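Local coordinates for macrolide 2'-phosphotransferase MphH (Brachybacterium faecium, PDB 5UXD), which binds the macrolide azithromycin and probably inactivates such antibiotics by transferring a phosphate from a guanine nucleotide to the 2'-hydroxyl of the sugar, at residues Leu69-Val80 against Arg210-Thr218; Met116-Leu125 against His232-Val243. All coordinates share one frame; numbering follows the deposited sequence.

Contact 1. Residues Leu69-Val80 against Arg210-Thr218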
loop_
_atom_site.group_PDB
_atom_site.type_symbol
_atom_site.label_atom_id
_atom_site.label_comp_id
_atom_site.label_asym_id
_atom_site.label_seq_id
_atom_site.Cartn_x
_atom_site.Cartn_y
_atom_site.Cartn_z
ATOM N N LEU A 69 5.807 0.056 11.837
ATOM C CA LEU A 69 6.085 -1.379 11.844
ATOM C C LEU A 69 6.378 -1.888 13.253
ATOM O O LEU A 69 5.959 -2.992 13.624
ATOM C CB LEU A 69 7.262 -1.684 10.914
ATOM C CG LEU A 69 6.992 -1.560 9.415
ATOM C CD1 LEU A 69 8.297 -1.692 8.617
ATOM C CD2 LEU A 69 5.979 -2.616 9.002
ATOM N N ALA A 70 7.109 -1.104 14.046
ATOM C CA ALA A 70 7.453 -1.541 15.397
ATOM C C ALA A 70 6.213 -1.698 16.269
ATOM O O ALA A 70 6.084 -2.683 17.007
ATOM C CB ALA A 70 8.427 -0.553 16.032
ATOM N N MET A 71 5.291 -0.751 16.210
ATOM C CA MET A 71 4.104 -0.843 17.044
ATOM C C MET A 71 3.052 -1.806 16.532
ATOM O O MET A 71 2.238 -2.289 17.300
ATOM C CB MET A 71 3.436 0.528 17.197
ATOM C CG MET A 71 2.735 1.037 15.949
ATOM S SD MET A 71 0.941 0.771 15.872
ATOM C CE MET A 71 0.630 0.062 17.471
ATOM N N LEU A 72 3.105 -2.120 15.247
ATOM C CA LEU A 72 2.035 -2.897 14.626
ATOM C C LEU A 72 2.269 -4.401 14.725
ATOM O O LEU A 72 1.316 -5.158 14.941
ATOM C CB LEU A 72 1.881 -2.476 13.162
ATOM C CG LEU A 72 0.880 -3.170 12.251
ATOM C CD1 LEU A 72 -0.533 -3.072 12.824
ATOM C CD2 LEU A 72 0.970 -2.527 10.871
ATOM N N ALA A 73 3.521 -4.838 14.609
ATOM C CA ALA A 73 3.825 -6.267 14.555
ATOM C C ALA A 73 3.208 -7.097 15.684
ATOM O O ALA A 73 2.689 -8.187 15.388
ATOM C CB ALA A 73 5.350 -6.455 14.520
ATOM N N PRO A 74 3.221 -6.676 16.955
ATOM C CA PRO A 74 2.588 -7.505 17.999
ATOM C C PRO A 74 1.093 -7.696 17.825
ATOM O O PRO A 74 0.538 -8.631 18.418
ATOM C CB PRO A 74 2.892 -6.737 19.293
ATOM C CG PRO A 74 4.056 -5.892 18.977
ATOM C CD PRO A 74 3.905 -5.510 17.543
ATOM N N HIS A 75 0.419 -6.855 17.043
ATOM C CA HIS A 75 -1.038 -6.862 16.963
ATOM C C HIS A 75 -1.585 -7.574 15.734
ATOM O O HIS A 75 -2.808 -7.678 15.590
ATOM C CB HIS A 75 -1.565 -5.423 17.002
ATOM C CG HIS A 75 -1.198 -4.693 18.252
ATOM N ND1 HIS A 75 -0.373 -3.591 18.256
ATOM C CD2 HIS A 75 -1.519 -4.929 19.547
ATOM C CE1 HIS A 75 -0.211 -3.169 19.497
ATOM N NE2 HIS A 75 -0.895 -3.962 20.300
ATOM N N LEU A 76 -0.723 -8.077 14.858
ATOM C CA LEU A 76 -1.153 -8.795 13.666
ATOM C C LEU A 76 -0.620 -10.221 13.697
ATOM O O LEU A 76 0.549 -10.448 14.026
ATOM C CB LEU A 76 -0.665 -8.121 12.380
ATOM C CG LEU A 76 -1.105 -6.712 12.000
ATOM C CD1 LEU A 76 -0.703 -6.447 10.550
ATOM C CD2 LEU A 76 -2.606 -6.528 12.184
ATOM N N ASP A 77 -1.469 -11.173 13.319
ATOM C CA ASP A 77 -1.007 -12.551 13.224
ATOM C C ASP A 77 -0.116 -12.755 12.006
ATOM O O ASP A 77 0.864 -13.507 12.073
ATOM C CB ASP A 77 -2.197 -13.504 13.202
ATOM C CG ASP A 77 -2.950 -13.506 14.511
ATOM O OD1 ASP A 77 -2.443 -12.902 15.481
ATOM O OD2 ASP A 77 -4.045 -14.100 14.568
ATOM N N VAL A 78 -0.416 -12.082 10.892
ATOM C CA VAL A 78 0.463 -12.183 9.735
ATOM C C VAL A 78 1.705 -11.334 9.976
ATOM O O VAL A 78 1.749 -10.478 10.866
ATOM C CB VAL A 78 -0.244 -11.784 8.426
ATOM C CG1 VAL A 78 -1.451 -12.673 8.183
ATOM C CG2 VAL A 78 -0.649 -10.325 8.457
ATOM N N ALA A 79 2.734 -11.589 9.174
ATOM C CA ALA A 79 4.039 -10.985 9.377
ATOM C C ALA A 79 4.149 -9.627 8.692
ATOM O O ALA A 79 3.527 -9.378 7.657
ATOM C CB ALA A 79 5.133 -11.911 8.845
ATOM N N VAL A 80 4.961 -8.751 9.279
ATOM C CA VAL A 80 5.386 -7.510 8.634
ATOM C C VAL A 80 6.898 -7.416 8.783
ATOM O O VAL A 80 7.492 -8.097 9.633
ATOM C CB VAL A 80 4.692 -6.266 9.246
ATOM C CG1 VAL A 80 3.169 -6.324 9.063
ATOM C CG2 VAL A 80 5.087 -6.096 10.718
ATOM N N ARG A 210 -3.606 -18.009 1.238
ATOM C CA ARG A 210 -3.811 -17.225 2.446
ATOM C C ARG A 210 -2.702 -16.194 2.573
ATOM O O ARG A 210 -1.553 -16.457 2.204
ATOM C CB ARG A 210 -3.836 -18.115 3.695
ATOM C CG ARG A 210 -5.015 -19.069 3.726
ATOM C CD ARG A 210 -5.133 -19.825 5.035
ATOM N NE ARG A 210 -6.235 -20.779 4.964
ATOM C CZ ARG A 210 -6.120 -22.009 4.471
ATOM N NH1 ARG A 210 -4.947 -22.439 4.017
ATOM N NH2 ARG A 210 -7.175 -22.811 4.431
ATOM N N ILE A 211 -3.056 -15.025 3.095
ATOM C CA ILE A 211 -2.069 -13.981 3.341
ATOM C C ILE A 211 -1.214 -14.384 4.529
ATOM O O ILE A 211 -1.731 -14.725 5.601
ATOM C CB ILE A 211 -2.760 -12.635 3.594
ATOM C CG1 ILE A 211 -3.539 -12.185 2.361
ATOM C CG2 ILE A 211 -1.744 -11.571 4.006
ATOM C CD1 ILE A 211 -4.406 -10.953 2.628
ATOM N N THR A 212 0.101 -14.361 4.339
ATOM C CA THR A 212 1.029 -14.634 5.421
ATOM C C THR A 212 1.907 -13.444 5.771
ATOM O O THR A 212 2.598 -13.491 6.795
ATOM C CB THR A 212 1.930 -15.826 5.078
ATOM O OG1 THR A 212 2.652 -15.555 3.869
ATOM C CG2 THR A 212 1.089 -17.089 4.893
ATOM N N ALA A 213 1.902 -12.387 4.964
ATOM C CA ALA A 213 2.631 -11.169 5.290
ATOM C C ALA A 213 2.056 -10.027 4.473
ATOM O O ALA A 213 1.547 -10.237 3.369
ATOM C CB ALA A 213 4.133 -11.316 5.013
ATOM N N VAL A 214 2.167 -8.816 5.016
ATOM C CA VAL A 214 1.748 -7.606 4.327
ATOM C C VAL A 214 2.918 -6.631 4.326
ATOM O O VAL A 214 3.566 -6.416 5.362
ATOM C CB VAL A 214 0.489 -6.991 4.972
ATOM C CG1 VAL A 214 0.100 -5.692 4.276
ATOM C CG2 VAL A 214 -0.666 -7.995 4.894
ATOM N N LEU A 215 3.203 -6.069 3.156
ATOM C CA LEU A 215 4.389 -5.261 2.924
ATOM C C LEU A 215 4.007 -3.837 2.546
ATOM O O LEU A 215 2.833 -3.516 2.323
ATOM C CB LEU A 215 5.251 -5.863 1.810
ATOM C CG LEU A 215 5.321 -7.384 1.716
ATOM C CD1 LEU A 215 5.808 -7.795 0.341
ATOM C CD2 LEU A 215 6.234 -7.934 2.801
ATOM N N ASP A 216 5.039 -2.989 2.464
ATOM C CA ASP A 216 4.989 -1.618 1.944
ATOM C C ASP A 216 3.913 -0.791 2.649
ATOM O O ASP A 216 2.872 -0.469 2.093
ATOM C CB ASP A 216 4.784 -1.627 0.418
ATOM C CG ASP A 216 5.729 -2.615 -0.278
ATOM O OD1 ASP A 216 6.954 -2.578 -0.065
ATOM O OD2 ASP A 216 5.222 -3.423 -1.073
ATOM N N TRP A 217 4.298 -0.375 3.854
ATOM C CA TRP A 217 3.417 0.337 4.773
ATOM C C TRP A 217 3.560 1.859 4.698
ATOM O O TRP A 217 3.159 2.558 5.639
ATOM C CB TRP A 217 3.680 -0.150 6.203
ATOM C CG TRP A 217 3.154 -1.543 6.428
ATOM C CD1 TRP A 217 3.828 -2.717 6.242
ATOM C CD2 TRP A 217 1.833 -1.899 6.838
ATOM N NE1 TRP A 217 3.003 -3.783 6.523
ATOM C CE2 TRP A 217 1.775 -3.307 6.891
ATOM C CE3 TRP A 217 0.701 -1.167 7.184
ATOM C CZ2 TRP A 217 0.629 -3.995 7.275
ATOM C CZ3 TRP A 217 -0.446 -1.849 7.548
ATOM C CH2 TRP A 217 -0.476 -3.249 7.592
ATOM N N THR A 218 4.113 2.402 3.606
ATOM C CA THR A 218 4.282 3.858 3.550
ATOM C C THR A 218 2.968 4.614 3.346
ATOM O O THR A 218 2.919 5.812 3.629
ATOM C CB THR A 218 5.283 4.259 2.457
ATOM O OG1 THR A 218 4.907 3.687 1.195
ATOM C CG2 THR A 218 6.686 3.784 2.832
#
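A79 and A213 form a single backbone bridge, with their CA atoms 4.3 Å apart. Two hydrogen bonds hold it. A79 N donates to T212 O at 3.0 Å. V214 N donates to A79 O, also at 3.0 Å. T212 and A213 both face L205 on strand 204-207 and make a classic beta bulge there. V78 points toward the strand, and its CG1 comes 3.3 Å from I211 O.

W217 carries the side-chain packing. L72 CD2 sits over one face of the six-membered ring, 3.7 Å from its centroid, a CH-pi contact. The chi1 of 177° at L72 turns its branch away from the backbone N and over the indole. L69 CD2 meets the pyrrole side, 3.5 Å from W217 CD1. V80 CG1 approaches W217 NE1 to 3.6 Å.

NE1 is not left unpaired in this apolar setting. W217 NE1 donates to V214 O of its own segment at 2.9 Å and 150°, from well above the carbonyl plane. This ties the indole to the end of the strand. D216, which binds magnesium in another structure of this protein, lies between V214 and W217, the two residues this bond links.

Contact 2. Residues Met116-Leu125 against His232-Val243. With SO4 (sulfate ion), chain D.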
loop_
_atom_site.group_PDB
_atom_site.type_symbol
_atom_site.label_atom_id
_atom_site.label_comp_id
_atom_site.label_asym_id
_atom_site.label_seq_id
_atom_site.Cartn_x
_atom_site.Cartn_y
_atom_site.Cartn_z
ATOM N N MET A 116 -8.739 -13.675 -7.630
ATOM C CA MET A 116 -9.637 -12.867 -6.823
ATOM C C MET A 116 -11.007 -13.480 -6.556
ATOM O O MET A 116 -11.760 -12.959 -5.750
ATOM C CB MET A 116 -9.706 -11.430 -7.327
ATOM C CG MET A 116 -8.341 -10.756 -7.330
ATOM S SD MET A 116 -8.027 -9.799 -5.832
ATOM C CE MET A 116 -7.325 -11.013 -4.727
ATOM N N ALA A 117 -11.338 -14.558 -7.262
ATOM C CA ALA A 117 -12.571 -15.283 -6.974
ATOM C C ALA A 117 -12.385 -16.363 -5.903
ATOM O O ALA A 117 -13.333 -17.103 -5.618
ATOM C CB ALA A 117 -13.138 -15.902 -8.261
ATOM N N SER A 118 -11.197 -16.445 -5.290
ATOM C CA SER A 118 -10.924 -17.441 -4.255
ATOM C C SER A 118 -11.650 -17.104 -2.956
ATOM O O SER A 118 -11.516 -15.997 -2.437
ATOM C CB SER A 118 -9.421 -17.519 -3.989
ATOM O OG SER A 118 -9.142 -18.175 -2.760
ATOM N N THR A 119 -12.400 -18.069 -2.413
ATOM C CA THR A 119 -12.973 -17.854 -1.081
ATOM C C THR A 119 -11.907 -17.890 0.008
ATOM O O THR A 119 -12.065 -17.240 1.049
ATOM C CB THR A 119 -14.028 -18.907 -0.773
ATOM O OG1 THR A 119 -13.496 -20.199 -1.075
ATOM C CG2 THR A 119 -15.287 -18.670 -1.598
ATOM N N VAL A 120 -10.831 -18.649 -0.199
ATOM C CA VAL A 120 -9.765 -18.710 0.803
ATOM C C VAL A 120 -9.111 -17.344 0.964
ATOM O O VAL A 120 -8.938 -16.852 2.087
ATOM C CB VAL A 120 -8.740 -19.797 0.438
ATOM C CG1 VAL A 120 -7.520 -19.695 1.334
ATOM C CG2 VAL A 120 -9.369 -21.177 0.581
ATOM N N TYR A 121 -8.753 -16.699 -0.154
ATOM C CA TYR A 121 -8.153 -15.365 -0.084
ATOM C C TYR A 121 -9.129 -14.347 0.495
ATOM O O TYR A 121 -8.737 -13.472 1.280
ATOM C CB TYR A 121 -7.688 -14.910 -1.471
ATOM C CG TYR A 121 -6.925 -13.601 -1.439
ATOM C CD1 TYR A 121 -5.558 -13.586 -1.194
ATOM C CD2 TYR A 121 -7.576 -12.378 -1.642
ATOM C CE1 TYR A 121 -4.849 -12.402 -1.158
ATOM C CE2 TYR A 121 -6.875 -11.186 -1.601
ATOM C CZ TYR A 121 -5.505 -11.211 -1.363
ATOM O OH TYR A 121 -4.785 -10.041 -1.324
ATOM N N ALA A 122 -10.394 -14.420 0.084
ATOM C CA ALA A 122 -11.410 -13.508 0.610
ATOM C C ALA A 122 -11.489 -13.597 2.131
ATOM O O ALA A 122 -11.486 -12.567 2.821
ATOM C CB ALA A 122 -12.775 -13.811 -0.024
ATOM N N ARG A 123 -11.540 -14.821 2.680
ATOM C CA ARG A 123 -11.609 -14.927 4.139
ATOM C C ARG A 123 -10.309 -14.498 4.806
ATOM O O ARG A 123 -10.335 -13.880 5.879
ATOM C CB ARG A 123 -11.972 -16.353 4.577
ATOM C CG ARG A 123 -13.361 -16.761 4.171
ATOM C CD ARG A 123 -13.709 -18.158 4.631
ATOM N NE ARG A 123 -13.545 -19.114 3.544
ATOM C CZ ARG A 123 -12.594 -20.039 3.502
ATOM N NH1 ARG A 123 -11.728 -20.160 4.503
ATOM N NH2 ARG A 123 -12.529 -20.867 2.472
ATOM N N SER A 124 -9.161 -14.803 4.196
ATOM C CA SER A 124 -7.890 -14.370 4.761
ATOM C C SER A 124 -7.792 -12.851 4.785
ATOM O O SER A 124 -7.398 -12.257 5.796
ATOM C CB SER A 124 -6.740 -14.986 3.960
ATOM O OG SER A 124 -5.491 -14.512 4.419
ATOM N N LEU A 125 -8.173 -12.204 3.683
ATOM C CA LEU A 125 -8.121 -10.747 3.609
ATOM C C LEU A 125 -9.027 -10.099 4.652
ATOM O O LEU A 125 -8.610 -9.187 5.376
ATOM C CB LEU A 125 -8.501 -10.281 2.203
ATOM C CG LEU A 125 -8.553 -8.753 2.095
ATOM C CD1 LEU A 125 -7.148 -8.183 2.237
ATOM C CD2 LEU A 125 -9.167 -8.309 0.779
ATOM N N HIS A 232 -10.171 -5.419 -3.337
ATOM C CA HIS A 232 -10.919 -6.669 -3.426
ATOM C C HIS A 232 -12.310 -6.439 -4.015
ATOM O O HIS A 232 -12.776 -7.222 -4.851
ATOM C CB HIS A 232 -11.012 -7.313 -2.042
ATOM C CG HIS A 232 -11.416 -8.757 -2.062
ATOM N ND1 HIS A 232 -12.652 -9.186 -1.637
ATOM C CD2 HIS A 232 -10.757 -9.865 -2.475
ATOM C CE1 HIS A 232 -12.737 -10.497 -1.772
ATOM N NE2 HIS A 232 -11.601 -10.938 -2.285
ATOM N N GLN A 233 -12.982 -5.359 -3.603
ATOM C CA GLN A 233 -14.338 -5.121 -4.073
ATOM C C GLN A 233 -14.382 -4.931 -5.582
ATOM O O GLN A 233 -15.312 -5.418 -6.244
ATOM C CB GLN A 233 -14.954 -3.912 -3.365
ATOM C CG GLN A 233 -16.481 -3.831 -3.518
ATOM C CD GLN A 233 -16.907 -3.129 -4.814
ATOM O OE1 GLN A 233 -16.231 -2.213 -5.278
ATOM N NE2 GLN A 233 -18.031 -3.548 -5.388
ATOM N N VAL A 234 -13.391 -4.238 -6.150
ATOM C CA VAL A 234 -13.461 -3.972 -7.583
ATOM C C VAL A 234 -13.020 -5.172 -8.422
ATOM O O VAL A 234 -13.366 -5.241 -9.612
ATOM C CB VAL A 234 -12.659 -2.705 -7.937
ATOM C CG1 VAL A 234 -13.287 -1.460 -7.286
ATOM C CG2 VAL A 234 -11.220 -2.859 -7.521
ATOM N N SER A 235 -12.301 -6.148 -7.845
ATOM C CA SER A 235 -11.749 -7.245 -8.634
ATOM C C SER A 235 -12.440 -8.586 -8.425
ATOM O O SER A 235 -12.380 -9.439 -9.319
ATOM C CB SER A 235 -10.243 -7.417 -8.349
ATOM O OG SER A 235 -9.991 -7.901 -7.034
ATOM N N ALA A 236 -13.084 -8.785 -7.313
ATOM C CA ALA A 236 -13.681 -10.066 -6.962
ATOM C C ALA A 236 -15.164 -10.093 -7.318
ATOM O O ALA A 236 -15.826 -9.056 -7.298
ATOM C CB ALA A 236 -13.510 -10.322 -5.461
ATOM N N PRO A 237 -15.721 -11.261 -7.649
ATOM C CA PRO A 237 -17.177 -11.367 -7.788
ATOM C C PRO A 237 -17.861 -10.883 -6.520
ATOM O O PRO A 237 -17.318 -10.995 -5.415
ATOM C CB PRO A 237 -17.410 -12.865 -8.008
ATOM C CG PRO A 237 -16.075 -13.404 -8.464
ATOM C CD PRO A 237 -15.057 -12.570 -7.764
ATOM N N SER A 238 -19.076 -10.353 -6.688
ATOM C CA SER A 238 -19.755 -9.741 -5.549
ATOM C C SER A 238 -19.987 -10.739 -4.412
ATOM O O SER A 238 -19.927 -10.367 -3.238
ATOM C CB SER A 238 -21.079 -9.120 -5.999
ATOM O OG SER A 238 -21.960 -10.113 -6.480
ATOM N N ALA A 239 -20.280 -12.006 -4.728
ATOM C CA ALA A 239 -20.460 -12.966 -3.641
ATOM C C ALA A 239 -19.154 -13.271 -2.925
ATOM O O ALA A 239 -19.180 -13.691 -1.763
ATOM C CB ALA A 239 -21.077 -14.270 -4.153
ATOM N N ILE A 240 -18.022 -13.072 -3.598
ATOM C CA ILE A 240 -16.727 -13.290 -2.969
ATOM C C ILE A 240 -16.351 -12.092 -2.104
ATOM O O ILE A 240 -15.807 -12.250 -1.007
ATOM C CB ILE A 240 -15.670 -13.581 -4.051
ATOM C CG1 ILE A 240 -16.041 -14.834 -4.841
ATOM C CG2 ILE A 240 -14.285 -13.723 -3.426
ATOM C CD1 ILE A 240 -16.061 -16.099 -4.007
ATOM N N PHE A 241 -16.661 -10.873 -2.560
ATOM C CA PHE A 241 -16.510 -9.724 -1.667
ATOM C C PHE A 241 -17.354 -9.898 -0.407
ATOM O O PHE A 241 -16.929 -9.519 0.693
ATOM C CB PHE A 241 -16.874 -8.416 -2.379
ATOM C CG PHE A 241 -16.610 -7.173 -1.531
ATOM C CD1 PHE A 241 -15.324 -6.851 -1.163
ATOM C CD2 PHE A 241 -17.660 -6.349 -1.102
ATOM C CE1 PHE A 241 -15.055 -5.730 -0.388
ATOM C CE2 PHE A 241 -17.405 -5.202 -0.316
ATOM C CZ PHE A 241 -16.099 -4.903 0.038
ATOM N N GLU A 242 -18.548 -10.494 -0.537
ATOM C CA GLU A 242 -19.379 -10.699 0.645
ATOM C C GLU A 242 -18.735 -11.682 1.625
ATOM O O GLU A 242 -18.876 -11.522 2.842
ATOM C CB GLU A 242 -20.783 -11.160 0.232
ATOM C CG GLU A 242 -21.708 -11.526 1.397
ATOM C CD GLU A 242 -21.765 -10.452 2.482
ATOM O OE1 GLU A 242 -21.688 -10.809 3.680
ATOM O OE2 GLU A 242 -21.890 -9.254 2.140
ATOM N N VAL A 243 -18.033 -12.708 1.120
ATOM C CA VAL A 243 -17.276 -13.607 1.998
ATOM C C VAL A 243 -16.208 -12.826 2.768
ATOM O O VAL A 243 -15.977 -13.061 3.964
ATOM C CB VAL A 243 -16.647 -14.752 1.175
ATOM C CG1 VAL A 243 -15.548 -15.466 1.965
ATOM C CG2 VAL A 243 -17.708 -15.766 0.724
HETATM S S SO4 D . -20.953 -10.374 -9.964
HETATM O O1 SO4 D . -20.140 -11.494 -10.425
HETATM O O2 SO4 D . -21.917 -10.875 -9.000
HETATM O O3 SO4 D . -20.060 -9.419 -9.293
HETATM O O4 SO4 D . -21.626 -9.740 -11.095
HETATM O O HOH W 1 -10.695 -13.523 -3.279
#
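H232 packs its ring against helix 119-125. L125 CD2 lies 3.5 Å from H232 CB, and A122 CB lies 3.7 Å from H232 CE1. The chi1 of -164° swings the imidazole away from its own backbone N and toward these residues. H232 CD2 meets the edge of the Y121 ring, near its plane. H232 NE2 bonds to a water at 2.9 Å, which lies in the plane of the imidazole. That water donates to both M116 O and S118 O, so it joins the turn before helix 119-125 to the histidine.

S235 adjoins the bent side chain of M116, and its OG bonds to F231 O. The S235 side chain is about 7 Å from the bound azithromycin. A236 ends its helix and rests CB 3.2 Å from M116 O. P237, the N-cap residue of the next helix, sets CG against A117 CB. At S238 both N and OG donate to a sulfate, probably from the crystallisation liquor.

I240 points from helix 238-250 toward helix 119-133. Its CD1 reaches 3.3 Å to A117 O and also touches T119 CG2, while CG2 packs on A122 CB. V243 CG1 closes the row, 3.4 Å from R123 CG. The axes of segments 119-125 and 238-243 approach to 8.5 Å and cross at -39°, a spacing that the small A122 suits.

Helix 119-133, lying on strand 210-214, thus packs on the helices that follow that strand. No direct hydrogen bond crosses between the segments. Apolar packing carries the contact, and one water bonds M116 O, S118 O and H232 NE2.

In the fold
The centres of the two contacts are about 20 Å apart. Their segments alternate along the chain: 69-80, 116-125, 210-218, 232-243. Contact 1 brings the end of helix 59-72 and the linker after it to strand 210-214, an outermost strand of the four-stranded antiparallel sheet, and to the turn that follows. Contact 2 joins helix 119-133 to helices 230-235 and 238-250. The two meet where helix 119-133 packs on strand 210-214: I211 N probably bonds to S124 OG, and I211 also touches Y121. This helix thus bridges the sheet and the later helices. Contact 1 holds D216, which binds magnesium in another structure, so it borders the metal site; contact 2 lies nearer the bound azithromycin.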